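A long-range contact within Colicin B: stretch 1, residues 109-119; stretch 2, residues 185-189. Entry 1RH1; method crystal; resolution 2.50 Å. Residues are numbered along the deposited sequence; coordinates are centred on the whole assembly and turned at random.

Stretch 1, residues 109-119: GLRGGLPEPSR
Stretch 2 (185-189) IGGIP

No hydrogen bond links these two stretches; about 230 Å² of surface, both sides summed, is buried by van der Waals packing alone. Stretch 2 enters as a strand at Ile-185 (phi/psi -98/161), whose side chain (chi1 p, chi2 t) stays out of reach of stretch 1. Gly-186 is nearly fully extended (-179/-175), easy for a residue without CB, and Gly-186 O lies 4.4 Å from Leu-114 CD2.

At Gly-187 the chain turns a corner. Its angles, 108/-40, would jam a CB against the preceding carbonyl O, and that CB would also point toward stretch 1 and clash with Leu-114 CD2, so glycine suits the site twice over. Gly-187 CA instead receives two leucines, both m,t with CA-to-CB bonds toward stretch 2: Leu-110 CD2 at 3.7 Å and Leu-114 CD2 at 4.0 Å. The CA atoms of Leu-110 and Gly-187 are 6.7 Å apart. A type I turn runs from Leu-110 to Gly-113; overlapping it, Gly-112 N donates to Gly-109 O (3.1 Å).

Ile-188 (-109/167; p,t) buries the most. Its apolar side chain, CA-to-CB toward stretch 1, suits apolar Leu-114: Ile-188 CG2 lies 3.6 Å from Leu-114 CD1. Both Ile-188 CG2 and Ile-188 CD1 also near the type II turn Glu-116 to Arg-119, most closely at Arg-119 N (3.5 Å from CG2) and Ser-118 O (3.7 Å from CD1). The CA atoms of Arg-119 and Ile-188 are 6.2 Å apart. Pro-189 (-59/97) then leaves the contact.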

# COMPACT_ATOMS: atom_id res chain seq x y z
N GLY A 109 -20.76 0.44 6.11
CA GLY A 109 -20.02 -0.57 5.38
C GLY A 109 -18.74 -1.02 6.07
O GLY A 109 -18.25 -2.13 5.84
N LEU A 110 -18.21 -0.14 6.92
CA LEU A 110 -16.96 -0.40 7.60
C LEU A 110 -17.08 -1.40 8.72
O LEU A 110 -16.09 -1.91 9.21
CB LEU A 110 -16.40 0.89 8.16
CG LEU A 110 -15.78 1.90 7.22
CD1 LEU A 110 -15.58 3.19 7.97
CD2 LEU A 110 -14.49 1.36 6.67
N ARG A 111 -18.31 -1.64 9.15
CA ARG A 111 -18.61 -2.66 10.14
C ARG A 111 -18.52 -4.06 9.54
O ARG A 111 -18.49 -5.06 10.26
CB ARG A 111 -20.00 -2.43 10.65
CG ARG A 111 -20.24 -1.20 11.53
CD ARG A 111 -21.73 -0.86 11.54
NE ARG A 111 -22.56 -2.04 11.72
CZ ARG A 111 -23.66 -2.31 10.99
NH1 ARG A 111 -24.11 -1.48 10.02
NH2 ARG A 111 -24.29 -3.48 11.22
N GLY A 112 -18.50 -4.16 8.20
CA GLY A 112 -18.40 -5.41 7.46
C GLY A 112 -17.03 -5.61 6.81
O GLY A 112 -16.85 -6.42 5.89
N GLY A 113 -16.04 -4.87 7.30
CA GLY A 113 -14.68 -4.93 6.80
C GLY A 113 -14.47 -4.03 5.60
O GLY A 113 -15.41 -3.65 4.89
N LEU A 114 -13.20 -3.71 5.41
CA LEU A 114 -12.76 -2.93 4.26
C LEU A 114 -12.95 -3.69 2.93
O LEU A 114 -12.83 -4.92 2.94
CB LEU A 114 -11.27 -2.57 4.40
CG LEU A 114 -10.84 -1.49 5.37
CD1 LEU A 114 -9.34 -1.34 5.35
CD2 LEU A 114 -11.46 -0.18 4.96
N PRO A 115 -13.24 -3.06 1.78
CA PRO A 115 -13.19 -3.69 0.45
C PRO A 115 -11.84 -4.37 0.17
O PRO A 115 -11.73 -5.54 -0.24
CB PRO A 115 -13.50 -2.53 -0.43
CG PRO A 115 -14.41 -1.69 0.39
CD PRO A 115 -13.62 -1.66 1.66
N GLU A 116 -10.79 -3.59 0.45
CA GLU A 116 -9.45 -4.09 0.32
C GLU A 116 -8.68 -3.66 1.56
O GLU A 116 -8.44 -2.47 1.82
CB GLU A 116 -8.80 -3.53 -0.90
CG GLU A 116 -7.59 -4.30 -1.34
CD GLU A 116 -7.85 -5.70 -1.88
OE1 GLU A 116 -8.91 -5.99 -2.45
OE2 GLU A 116 -6.94 -6.52 -1.73
N PRO A 117 -8.30 -4.64 2.38
CA PRO A 117 -7.49 -4.45 3.56
C PRO A 117 -6.17 -3.78 3.28
O PRO A 117 -5.41 -4.13 2.38
CB PRO A 117 -7.35 -5.85 4.10
CG PRO A 117 -7.38 -6.70 2.85
CD PRO A 117 -8.57 -6.05 2.17
N SER A 118 -5.98 -2.82 4.19
CA SER A 118 -4.88 -1.88 4.36
C SER A 118 -4.99 -0.72 3.38
O SER A 118 -4.01 -0.04 3.06
CB SER A 118 -3.52 -2.55 4.17
OG SER A 118 -3.16 -2.62 2.80
N ARG A 119 -6.23 -0.54 2.91
CA ARG A 119 -6.52 0.48 1.95
C ARG A 119 -7.86 1.07 2.30
O ARG A 119 -8.79 0.33 2.63
CB ARG A 119 -6.59 -0.12 0.57
CG ARG A 119 -5.22 -0.05 -0.09
CD ARG A 119 -5.27 -0.31 -1.59
NE ARG A 119 -6.26 0.55 -2.20
CZ ARG A 119 -5.99 1.76 -2.68
NH1 ARG A 119 -4.77 2.31 -2.67
NH2 ARG A 119 -7.03 2.45 -3.11
N ILE A 185 -13.39 9.29 2.06
CA ILE A 185 -12.66 8.09 2.37
C ILE A 185 -12.45 7.92 3.85
O ILE A 185 -12.58 8.84 4.64
CB ILE A 185 -11.32 8.09 1.62
CG1 ILE A 185 -10.51 9.34 1.77
CG2 ILE A 185 -11.68 7.95 0.16
CD1 ILE A 185 -9.16 9.33 1.03
N GLY A 186 -12.15 6.71 4.25
CA GLY A 186 -11.91 6.41 5.65
C GLY A 186 -11.57 4.95 5.82
O GLY A 186 -11.39 4.24 4.84
N GLY A 187 -11.42 4.50 7.06
CA GLY A 187 -11.22 3.08 7.29
C GLY A 187 -9.84 2.64 7.72
O GLY A 187 -9.74 1.70 8.49
N ILE A 188 -8.77 3.21 7.16
CA ILE A 188 -7.41 2.94 7.62
C ILE A 188 -6.88 4.19 8.32
O ILE A 188 -7.48 5.27 8.30
CB ILE A 188 -6.43 2.55 6.45
CG1 ILE A 188 -6.23 3.65 5.41
CG2 ILE A 188 -6.99 1.30 5.81
CD1 ILE A 188 -5.31 3.25 4.25
N PRO A 189 -5.78 4.08 9.04
CA PRO A 189 -5.07 5.22 9.58
C PRO A 189 -4.59 6.26 8.57
O PRO A 189 -3.54 6.13 7.93
CB PRO A 189 -3.98 4.52 10.38
CG PRO A 189 -4.74 3.40 11.01
CD PRO A 189 -5.37 2.88 9.75